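Local coordinates for 450aa long hypothetical fmu protein (Pyrococcus horikoshii, PDB 2YXL) that probably methylates cytosine at its 5-position in RNA, with S-adenosyl-L-methionine as the likely methyl donor, at residues Glu410-Leu416 and Tyr443-Lys448; Ile392-Glu398 and Phe424-Arg430; Phe236-Ile242 and Phe303-Met307. One frame throughout, in Å; residues are numbered along the deposited sequence.

Contact 1 (Glu410-Leu416 and Tyr443-Lys448); sequences EFKLVPL and YALLEK
L445, F411 and E447 bury more surface than any other residues of this contact, in which the short strand 412-413 runs antiparallel to strand 441-447 with CA atoms 4.8 Å apart at the non-hydrogen-bonded pair L413-L446. K412 and E447 form the hydrogen-bonded pair: K412 N donates to E447 O at 2.9 Å and E447 N to K412 O at 3.1 Å. Two residues on, V414 N donates a hydrogen bond to L445 O (2.9 Å). The L445 side chain (t, p) points at the partner, its CD2 lying 3.9 Å from V414 CB and 3.8 Å from L416 CD1. Strand 441-447 is the antiparallel strand of the class I methyltransferase sheet, set between the parallel strand 383-389 and the short strand 412-413. E447 CG packs 3.9 Å from V414 CG2, while E447 OE1 stays 4.0 Å from K412 NZ, beyond salt-bridge range. F411, chi1 m, takes a CH-pi contact from K448 CG, 3.7 Å from its ring centroid; F411 CD2 rests 3.8 Å from L446 CB, and F404 of helix 398-407 meets the same ring.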
loop_
_atom_site.group_PDB
_atom_site.type_symbol
_atom_site.label_atom_id
_atom_site.label_comp_id
_atom_site.label_asym_id
_atom_site.label_seq_id
_atom_site.Cartn_x
_atom_site.Cartn_y
_atom_site.Cartn_z
ATOM N N GLU A 410 11.905 14.497 -27.776
ATOM C CA GLU A 410 10.674 15.132 -28.247
ATOM C C GLU A 410 9.404 14.360 -27.897
ATOM O O GLU A 410 8.916 13.541 -28.680
ATOM C CB GLU A 410 10.720 15.466 -29.742
ATOM C CG GLU A 410 10.193 16.873 -30.066
ATOM C CD GLU A 410 9.106 17.351 -29.101
ATOM O OE1 GLU A 410 9.407 18.202 -28.236
ATOM O OE2 GLU A 410 7.959 16.865 -29.202
ATOM N N PHE A 411 8.880 14.654 -26.711
ATOM C CA PHE A 411 7.597 14.135 -26.266
ATOM C C PHE A 411 6.591 15.271 -26.125
ATOM O O PHE A 411 6.970 16.440 -26.016
ATOM C CB PHE A 411 7.749 13.411 -24.925
ATOM C CG PHE A 411 8.351 12.041 -25.039
ATOM C CD1 PHE A 411 9.730 11.876 -25.145
ATOM C CD2 PHE A 411 7.540 10.910 -25.030
ATOM C CE1 PHE A 411 10.290 10.607 -25.248
ATOM C CE2 PHE A 411 8.089 9.635 -25.129
ATOM C CZ PHE A 411 9.467 9.484 -25.237
ATOM N N LYS A 412 5.308 14.918 -26.149
ATOM C CA LYS A 412 4.243 15.852 -25.795
ATOM C C LYS A 412 3.150 15.159 -24.979
ATOM O O LYS A 412 2.937 13.948 -25.099
ATOM C CB LYS A 412 3.685 16.582 -27.027
ATOM C CG LYS A 412 3.151 15.700 -28.146
ATOM C CD LYS A 412 1.638 15.600 -28.095
ATOM C CE LYS A 412 1.071 15.190 -29.444
ATOM N NZ LYS A 412 -0.411 15.072 -29.383
ATOM N N LEU A 413 2.473 15.940 -24.145
ATOM C CA LEU A 413 1.477 15.420 -23.220
ATOM C C LEU A 413 0.153 15.133 -23.931
ATOM O O LEU A 413 -0.440 16.024 -24.550
ATOM C CB LEU A 413 1.280 16.411 -22.067
ATOM C CG LEU A 413 0.673 15.954 -20.740
ATOM C CD1 LEU A 413 1.483 14.834 -20.101
ATOM C CD2 LEU A 413 0.578 17.140 -19.799
ATOM N N VAL A 414 -0.288 13.876 -23.858
ATOM C CA VAL A 414 -1.579 13.464 -24.414
ATOM C C VAL A 414 -2.638 13.685 -23.334
ATOM O O VAL A 414 -2.584 13.049 -22.281
ATOM C CB VAL A 414 -1.582 11.976 -24.864
ATOM C CG1 VAL A 414 -2.896 11.621 -25.555
ATOM C CG2 VAL A 414 -0.406 11.678 -25.780
ATOM N N PRO A 415 -3.602 14.595 -23.594
ATOM C CA PRO A 415 -4.593 15.004 -22.594
ATOM C C PRO A 415 -5.396 13.829 -22.042
ATOM O O PRO A 415 -5.809 12.948 -22.800
ATOM C CB PRO A 415 -5.507 15.958 -23.373
ATOM C CG PRO A 415 -4.674 16.446 -24.501
ATOM C CD PRO A 415 -3.808 15.288 -24.878
ATOM N N LEU A 416 -5.593 13.826 -20.726
ATOM C CA LEU A 416 -6.337 12.780 -20.030
ATOM C C LEU A 416 -7.528 13.367 -19.281
ATOM O O LEU A 416 -7.401 14.400 -18.620
ATOM C CB LEU A 416 -5.416 12.050 -19.042
ATOM C CG LEU A 416 -4.778 10.698 -19.395
ATOM C CD1 LEU A 416 -4.404 10.561 -20.865
ATOM C CD2 LEU A 416 -3.566 10.452 -18.514
ATOM N N TYR A 443 -1.214 10.309 -13.127
ATOM C CA TYR A 443 -1.095 9.795 -14.490
ATOM C C TYR A 443 -0.523 10.865 -15.416
ATOM O O TYR A 443 -0.975 12.016 -15.403
ATOM C CB TYR A 443 -2.467 9.369 -15.035
ATOM C CG TYR A 443 -3.267 8.445 -14.147
ATOM C CD1 TYR A 443 -3.974 8.942 -13.053
ATOM C CD2 TYR A 443 -3.346 7.078 -14.421
ATOM C CE1 TYR A 443 -4.715 8.106 -12.241
ATOM C CE2 TYR A 443 -4.090 6.229 -13.614
ATOM C CZ TYR A 443 -4.773 6.753 -12.526
ATOM O OH TYR A 443 -5.510 5.934 -11.710
ATOM N N ALA A 444 0.459 10.479 -16.228
ATOM C CA ALA A 444 0.982 11.351 -17.276
ATOM C C ALA A 444 1.253 10.542 -18.533
ATOM O O ALA A 444 2.163 9.710 -18.559
ATOM C CB ALA A 444 2.237 12.051 -16.812
ATOM N N LEU A 445 0.448 10.778 -19.566
ATOM C CA LEU A 445 0.599 10.076 -20.833
ATOM C C LEU A 445 1.381 10.931 -21.828
ATOM O O LEU A 445 1.067 12.103 -22.051
ATOM C CB LEU A 445 -0.763 9.654 -21.404
ATOM C CG LEU A 445 -0.776 8.679 -22.591
ATOM C CD1 LEU A 445 -0.187 7.315 -22.221
ATOM C CD2 LEU A 445 -2.187 8.516 -23.145
ATOM N N LEU A 446 2.401 10.319 -22.417
ATOM C CA LEU A 446 3.359 11.019 -23.259
ATOM C C LEU A 446 3.555 10.250 -24.555
ATOM O O LEU A 446 3.554 9.022 -24.554
ATOM C CB LEU A 446 4.700 11.143 -22.522
ATOM C CG LEU A 446 4.647 11.688 -21.087
ATOM C CD1 LEU A 446 5.694 11.035 -20.188
ATOM C CD2 LEU A 446 4.770 13.206 -21.077
ATOM N N GLU A 447 3.706 10.972 -25.660
ATOM C CA GLU A 447 4.089 10.345 -26.923
ATOM C C GLU A 447 5.120 11.180 -27.672
ATOM O O GLU A 447 5.159 12.405 -27.533
ATOM C CB GLU A 447 2.865 10.042 -27.804
ATOM C CG GLU A 447 2.261 11.221 -28.564
ATOM C CD GLU A 447 1.401 10.783 -29.745
ATOM O OE1 GLU A 447 1.193 11.600 -30.669
ATOM O OE2 GLU A 447 0.937 9.621 -29.760
ATOM N N LYS A 448 5.960 10.503 -28.451
ATOM C CA LYS A 448 6.916 11.179 -29.318
ATOM C C LYS A 448 6.199 11.794 -30.511
ATOM O O LYS A 448 6.428 12.952 -30.850
ATOM C CB LYS A 448 8.005 10.218 -29.793
ATOM C CG LYS A 448 9.044 9.872 -28.748
ATOM C CD LYS A 448 10.244 9.190 -29.387
ATOM C CE LYS A 448 11.367 8.993 -28.383
ATOM N NZ LYS A 448 12.564 8.370 -29.009
#

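Contact 2 (Ile392-Glu398 and Phe424-Arg430); sequences IFKEENE and FLEGTMR
The segment 392-398 runs through a loop and enters helix 398-407, with helical backbone angles already at 394-396, and meets a segment whose type II turn L425-T428 leads into strand 429-431. At I392 the backbone is the partner: its carbonyl O accepts from R430 NH1 at 2.9 Å and from R430 NH2 at 3.1 Å, so both terminal nitrogens of one guanidinium converge on a single oxygen. K394 (m, t, t, t) extends over one face of the F424 ring; its CE sits 3.7 Å from the ring centroid as a CH-pi contact, and its NZ 4.4 Å away as a cation-pi contact. N397 takes the N-cap position of the helix. E398 (chi1 m, chi2 p), in the first turn, has the most surface buried by the contact, 107 Å². E398 OE1 accepts from R430 NE at 2.8 Å and from F424 N at 2.8 Å, whereas E398 OE2 accepts from R430 NH2 at 2.8 Å, giving a bidentate salt bridge. The aliphatic part of E398 is used too, CG lying 3.9 Å from L425 CB. R430 reaches across with chi1 m and chi2 and chi3 t. In the turn, T428 OG1 donates to L425 O at 2.5 Å. F442 of strand 441-447 touches E398 and T428. A buried arginine thus ties the helix start and the I392 carbonyl to strand 429-431 in the methyltransferase domain of the RsmB/NOP family, where I392 lies two residues after C390, the predicted nucleophile, with their side chains about 8 Å apart.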
loop_
_atom_site.group_PDB
_atom_site.type_symbol
_atom_site.label_atom_id
_atom_site.label_comp_id
_atom_site.label_asym_id
_atom_site.label_seq_id
_atom_site.Cartn_x
_atom_site.Cartn_y
_atom_site.Cartn_z
ATOM N N ILE A 392 1.056 11.685 -3.790
ATOM C CA ILE A 392 0.254 12.899 -3.934
ATOM C C ILE A 392 1.109 14.158 -4.069
ATOM O O ILE A 392 0.582 15.247 -4.302
ATOM C CB ILE A 392 -0.749 13.074 -2.770
ATOM C CG1 ILE A 392 -0.022 13.059 -1.422
ATOM C CG2 ILE A 392 -1.843 11.998 -2.846
ATOM C CD1 ILE A 392 -0.743 13.805 -0.314
ATOM N N PHE A 393 2.424 14.000 -3.931
ATOM C CA PHE A 393 3.344 15.133 -3.953
ATOM C C PHE A 393 3.635 15.620 -5.366
ATOM O O PHE A 393 3.894 14.820 -6.270
ATOM C CB PHE A 393 4.655 14.780 -3.243
ATOM C CG PHE A 393 4.487 14.384 -1.801
ATOM C CD1 PHE A 393 5.049 13.202 -1.325
ATOM C CD2 PHE A 393 3.771 15.189 -0.917
ATOM C CE1 PHE A 393 4.910 12.827 0.012
ATOM C CE2 PHE A 393 3.622 14.820 0.422
ATOM C CZ PHE A 393 4.195 13.637 0.885
ATOM N N LYS A 394 3.597 16.938 -5.543
ATOM C CA LYS A 394 3.902 17.561 -6.831
ATOM C C LYS A 394 5.334 17.270 -7.278
ATOM O O LYS A 394 5.585 17.111 -8.472
ATOM C CB LYS A 394 3.665 19.074 -6.775
ATOM C CG LYS A 394 2.197 19.475 -6.734
ATOM C CD LYS A 394 2.033 20.943 -6.379
ATOM C CE LYS A 394 0.572 21.294 -6.149
ATOM N NZ LYS A 394 0.406 22.681 -5.627
ATOM N N GLU A 395 6.252 17.188 -6.314
ATOM C CA GLU A 395 7.672 16.911 -6.575
ATOM C C GLU A 395 7.925 15.622 -7.354
ATOM O O GLU A 395 8.860 15.549 -8.151
ATOM C CB GLU A 395 8.466 16.878 -5.267
ATOM C CG GLU A 395 9.090 18.213 -4.863
ATOM C CD GLU A 395 8.069 19.268 -4.454
ATOM O OE1 GLU A 395 8.413 20.467 -4.516
ATOM O OE2 GLU A 395 6.933 18.908 -4.070
ATOM N N GLU A 396 7.091 14.614 -7.115
ATOM C CA GLU A 396 7.222 13.322 -7.776
ATOM C C GLU A 396 6.391 13.250 -9.050
ATOM O O GLU A 396 6.568 12.344 -9.867
ATOM C CB GLU A 396 6.789 12.210 -6.828
ATOM C CG GLU A 396 7.790 11.896 -5.741
ATOM C CD GLU A 396 7.192 11.029 -4.659
ATOM O OE1 GLU A 396 7.323 9.792 -4.752
ATOM O OE2 GLU A 396 6.574 11.582 -3.723
ATOM N N ASN A 397 5.492 14.217 -9.212
ATOM C CA ASN A 397 4.482 14.172 -10.258
ATOM C C ASN A 397 4.597 15.291 -11.294
ATOM O O ASN A 397 5.345 15.157 -12.267
ATOM C CB ASN A 397 3.086 14.143 -9.627
ATOM C CG ASN A 397 2.861 12.920 -8.751
ATOM O OD1 ASN A 397 2.165 12.990 -7.741
ATOM N ND2 ASN A 397 3.448 11.793 -9.137
ATOM N N GLU A 398 3.860 16.383 -11.082
ATOM C CA GLU A 398 3.803 17.500 -12.035
ATOM C C GLU A 398 5.168 18.142 -12.283
ATOM O O GLU A 398 5.470 18.559 -13.404
ATOM C CB GLU A 398 2.792 18.561 -11.579
ATOM C CG GLU A 398 1.323 18.169 -11.776
ATOM C CD GLU A 398 0.729 17.400 -10.598
ATOM O OE1 GLU A 398 -0.503 17.196 -10.587
ATOM O OE2 GLU A 398 1.480 17.000 -9.684
ATOM N N PHE A 424 -2.295 19.135 -11.623
ATOM C CA PHE A 424 -1.911 20.548 -11.553
ATOM C C PHE A 424 -1.227 21.041 -12.831
ATOM O O PHE A 424 -1.041 22.244 -13.024
ATOM C CB PHE A 424 -1.084 20.827 -10.294
ATOM C CG PHE A 424 -1.848 20.599 -9.018
ATOM C CD1 PHE A 424 -1.781 19.374 -8.359
ATOM C CD2 PHE A 424 -2.660 21.602 -8.490
ATOM C CE1 PHE A 424 -2.499 19.153 -7.180
ATOM C CE2 PHE A 424 -3.381 21.393 -7.313
ATOM C CZ PHE A 424 -3.299 20.165 -6.657
ATOM N N LEU A 425 -0.871 20.096 -13.696
ATOM C CA LEU A 425 -0.470 20.385 -15.066
ATOM C C LEU A 425 -1.570 19.858 -15.986
ATOM O O LEU A 425 -1.952 18.689 -15.884
ATOM C CB LEU A 425 0.868 19.712 -15.383
ATOM C CG LEU A 425 1.457 19.872 -16.786
ATOM C CD1 LEU A 425 1.953 21.294 -17.028
ATOM C CD2 LEU A 425 2.581 18.870 -16.987
ATOM N N GLU A 426 -2.086 20.712 -16.867
ATOM C CA GLU A 426 -3.202 20.329 -17.732
ATOM C C GLU A 426 -2.833 19.212 -18.706
ATOM O O GLU A 426 -1.834 19.301 -19.422
ATOM C CB GLU A 426 -3.775 21.538 -18.481
ATOM C CG GLU A 426 -4.751 22.370 -17.651
ATOM C CD GLU A 426 -5.817 23.067 -18.489
ATOM O OE1 GLU A 426 -6.697 23.725 -17.893
ATOM O OE2 GLU A 426 -5.785 22.961 -19.736
ATOM N N GLY A 427 -3.658 18.168 -18.723
ATOM C CA GLY A 427 -3.400 16.976 -19.528
ATOM C C GLY A 427 -3.052 15.781 -18.656
ATOM O O GLY A 427 -3.112 14.633 -19.107
ATOM N N THR A 428 -2.675 16.063 -17.407
ATOM C CA THR A 428 -2.377 15.023 -16.427
ATOM C C THR A 428 -3.600 14.748 -15.559
ATOM O O THR A 428 -4.486 15.595 -15.427
ATOM C CB THR A 428 -1.166 15.387 -15.521
ATOM O OG1 THR A 428 -1.480 16.524 -14.705
ATOM C CG2 THR A 428 0.079 15.671 -16.358
ATOM N N MET A 429 -3.631 13.562 -14.960
ATOM C CA MET A 429 -4.789 13.116 -14.203
ATOM C C MET A 429 -4.397 12.685 -12.797
ATOM O O MET A 429 -3.342 12.083 -12.597
ATOM C CB MET A 429 -5.481 11.971 -14.944
ATOM C CG MET A 429 -6.817 11.539 -14.364
ATOM S SD MET A 429 -7.744 10.491 -15.498
ATOM C CE MET A 429 -6.712 9.026 -15.575
ATOM N N ARG A 430 -5.251 13.009 -11.829
ATOM C CA ARG A 430 -5.049 12.600 -10.443
ATOM C C ARG A 430 -6.285 11.916 -9.860
ATOM O O ARG A 430 -7.419 12.332 -10.118
ATOM C CB ARG A 430 -4.665 13.797 -9.571
ATOM C CG ARG A 430 -3.205 14.197 -9.654
ATOM C CD ARG A 430 -2.921 15.355 -8.715
ATOM N NE ARG A 430 -1.492 15.609 -8.560
ATOM C CZ ARG A 430 -0.786 15.351 -7.460
ATOM N NH1 ARG A 430 -1.371 14.825 -6.390
ATOM N NH2 ARG A 430 0.512 15.630 -7.426
#

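Contact 3 (Phe236-Ile242 and Phe303-Met307); sequences FNEGKII and FVKRM
A Schellman motif at G239 ends helix 234-237 and turns the chain into strand 241-243, the last strand of a beta-alpha-beta-beta-alpha-beta, ferredoxin-like unit with sheet order 2-3-1-4. The other segment is the C-terminal end of helix 294-306 of the Rossmann-like methyltransferase domain, so the contact joins the two domains. Apolar packing leads. I242 (t, t) points at the helix and lays CD1 over one face of the F303 ring, 3.8 Å from the centroid, as a CH-pi contact; F303 has chi1 m. F236, with chi1 t, swings its ring round so that CZ comes 3.7 Å from F303 CE2, and I242 CG2 lies 4.1 Å from M307 CE. M307 (m, t, p) and I242 both also touch T275 of helix 272-280, and the I242 side chain is about 4 Å from G272, a predicted S-adenosyl-L-methionine-binding residue. Van der Waals contacts of R306 form the second group: NH1 approaches F236 CE2 at 3.4 Å, and CD approaches N237 O at 3.4 Å, the bent side chain (chi1 t, chi3 34°) reaching across to the end of helix 234-237. Hydrogen bonds do not join the two segments: G239 N to F236 O at 3.0 Å and M307 N to F303 O at 2.8 Å are local, and the I242 backbone pairs with R190 of the neighbouring strand 186-191. Backbone proximity comes last. The closest CA pair is G239-M307, 4.3 Å apart. G239 (phi/psi 78°/31°) has positive phi, favourable to glycine, and any beta carbon on it would stand 2.2 Å from R306 O, a clash.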
loop_
_atom_site.group_PDB
_atom_site.type_symbol
_atom_site.label_atom_id
_atom_site.label_comp_id
_atom_site.label_asym_id
_atom_site.label_seq_id
_atom_site.Cartn_x
_atom_site.Cartn_y
_atom_site.Cartn_z
ATOM N N PHE A 236 -8.284 -17.343 -6.217
ATOM C CA PHE A 236 -6.916 -16.833 -6.198
ATOM C C PHE A 236 -5.895 -17.879 -6.645
ATOM O O PHE A 236 -4.993 -17.573 -7.428
ATOM C CB PHE A 236 -6.547 -16.282 -4.817
ATOM C CG PHE A 236 -5.186 -15.641 -4.767
ATOM C CD1 PHE A 236 -4.991 -14.348 -5.249
ATOM C CD2 PHE A 236 -4.094 -16.333 -4.251
ATOM C CE1 PHE A 236 -3.733 -13.752 -5.215
ATOM C CE2 PHE A 236 -2.831 -15.746 -4.211
ATOM C CZ PHE A 236 -2.650 -14.452 -4.693
ATOM N N ASN A 237 -6.041 -19.104 -6.143
ATOM C CA ASN A 237 -5.104 -20.190 -6.447
ATOM C C ASN A 237 -5.218 -20.721 -7.878
ATOM O O ASN A 237 -4.331 -21.431 -8.357
ATOM C CB ASN A 237 -5.246 -21.330 -5.432
ATOM C CG ASN A 237 -4.753 -20.945 -4.041
ATOM O OD1 ASN A 237 -3.771 -20.214 -3.891
ATOM N ND2 ASN A 237 -5.434 -21.447 -3.016
ATOM N N GLU A 238 -6.314 -20.372 -8.546
ATOM C CA GLU A 238 -6.502 -20.686 -9.960
ATOM C C GLU A 238 -6.104 -19.499 -10.839
ATOM O O GLU A 238 -6.102 -19.601 -12.065
ATOM C CB GLU A 238 -7.949 -21.104 -10.234
ATOM C CG GLU A 238 -8.305 -22.489 -9.697
ATOM C CD GLU A 238 -9.805 -22.729 -9.599
ATOM O OE1 GLU A 238 -10.580 -21.746 -9.605
ATOM O OE2 GLU A 238 -10.211 -23.908 -9.507
ATOM N N GLY A 239 -5.766 -18.380 -10.201
ATOM C CA GLY A 239 -5.285 -17.189 -10.900
ATOM C C GLY A 239 -6.379 -16.377 -11.566
ATOM O O GLY A 239 -6.149 -15.743 -12.598
ATOM N N LYS A 240 -7.566 -16.395 -10.969
ATOM C CA LYS A 240 -8.715 -15.667 -11.501
ATOM C C LYS A 240 -8.769 -14.233 -10.978
ATOM O O LYS A 240 -9.365 -13.361 -11.618
ATOM C CB LYS A 240 -10.022 -16.397 -11.173
ATOM C CG LYS A 240 -10.156 -17.773 -11.816
ATOM C CD LYS A 240 -11.488 -18.427 -11.476
ATOM C CE LYS A 240 -11.627 -19.774 -12.166
ATOM N NZ LYS A 240 -12.876 -20.476 -11.764
ATOM N N ILE A 241 -8.149 -14.000 -9.820
ATOM C CA ILE A 241 -8.153 -12.683 -9.170
ATOM C C ILE A 241 -6.783 -12.268 -8.623
ATOM O O ILE A 241 -5.974 -13.114 -8.226
ATOM C CB ILE A 241 -9.200 -12.592 -8.020
ATOM C CG1 ILE A 241 -8.916 -13.632 -6.927
ATOM C CG2 ILE A 241 -10.621 -12.726 -8.563
ATOM C CD1 ILE A 241 -9.451 -13.255 -5.563
ATOM N N ILE A 242 -6.541 -10.958 -8.601
ATOM C CA ILE A 242 -5.310 -10.380 -8.057
ATOM C C ILE A 242 -5.637 -9.087 -7.301
ATOM O O ILE A 242 -6.516 -8.329 -7.715
ATOM C CB ILE A 242 -4.245 -10.132 -9.176
ATOM C CG1 ILE A 242 -2.917 -9.645 -8.581
ATOM C CG2 ILE A 242 -4.777 -9.173 -10.258
ATOM C CD1 ILE A 242 -1.725 -9.711 -9.540
ATOM N N PHE A 303 2.737 -15.110 -10.131
ATOM C CA PHE A 303 1.491 -14.597 -10.704
ATOM C C PHE A 303 1.367 -14.928 -12.192
ATOM O O PHE A 303 0.344 -15.455 -12.628
ATOM C CB PHE A 303 1.363 -13.079 -10.491
ATOM C CG PHE A 303 0.888 -12.684 -9.115
ATOM C CD1 PHE A 303 1.689 -11.903 -8.289
ATOM C CD2 PHE A 303 -0.365 -13.077 -8.652
ATOM C CE1 PHE A 303 1.256 -11.526 -7.018
ATOM C CE2 PHE A 303 -0.805 -12.705 -7.383
ATOM C CZ PHE A 303 0.010 -11.929 -6.565
ATOM N N VAL A 304 2.419 -14.628 -12.955
ATOM C CA VAL A 304 2.430 -14.813 -14.410
ATOM C C VAL A 304 1.971 -16.209 -14.855
ATOM O O VAL A 304 1.049 -16.326 -15.667
ATOM C CB VAL A 304 3.815 -14.426 -15.019
ATOM C CG1 VAL A 304 4.079 -15.138 -16.346
ATOM C CG2 VAL A 304 3.902 -12.918 -15.202
ATOM N N LYS A 305 2.588 -17.256 -14.309
ATOM C CA LYS A 305 2.257 -18.628 -14.711
ATOM C C LYS A 305 0.906 -19.104 -14.166
ATOM O O LYS A 305 0.182 -19.839 -14.843
ATOM C CB LYS A 305 3.399 -19.608 -14.382
ATOM C CG LYS A 305 3.788 -19.730 -12.902
ATOM C CD LYS A 305 3.132 -20.932 -12.213
ATOM C CE LYS A 305 3.683 -22.270 -12.716
ATOM N NZ LYS A 305 5.122 -22.470 -12.385
ATOM N N ARG A 306 0.573 -18.669 -12.951
ATOM C CA ARG A 306 -0.694 -19.013 -12.305
ATOM C C ARG A 306 -1.879 -18.355 -13.015
ATOM O O ARG A 306 -2.963 -18.934 -13.094
ATOM C CB ARG A 306 -0.642 -18.629 -10.819
ATOM C CG ARG A 306 -1.951 -18.753 -10.041
ATOM C CD ARG A 306 -1.732 -19.221 -8.598
ATOM N NE ARG A 306 -0.490 -18.724 -8.000
ATOM C CZ ARG A 306 -0.373 -17.587 -7.317
ATOM N NH1 ARG A 306 -1.422 -16.797 -7.134
ATOM N NH2 ARG A 306 0.806 -17.238 -6.818
ATOM N N MET A 307 -1.651 -17.154 -13.546
ATOM C CA MET A 307 -2.676 -16.406 -14.274
ATOM C C MET A 307 -2.678 -16.710 -15.777
ATOM O O MET A 307 -3.441 -16.110 -16.541
ATOM C CB MET A 307 -2.522 -14.902 -14.025
ATOM C CG MET A 307 -2.803 -14.487 -12.585
ATOM S SD MET A 307 -2.400 -12.765 -12.240
ATOM C CE MET A 307 -3.750 -11.919 -13.062
#

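How the contacts relate
Contacts 1 and 2 belong together: their centres are 13 Å apart, their segments alternate along the chain, and strands 441-447 and 429-431 are neighbours in one sheet, joined by a probable hydrogen bond from Y443 N to M429 O at 2.8 Å. Contact 1, partly exposed at the sheet edge, relies on backbone pairing and aliphatic packing. Contact 2 is the most buried and yet the most polar, built on an arginine salt bridge. Contact 3, its centre 32 and 33 Å from those of contacts 1 and 2, links a helix end and the edge strand of a different sheet to the end of helix 294-306 by apolar and van der Waals contacts, and alone spans two domains.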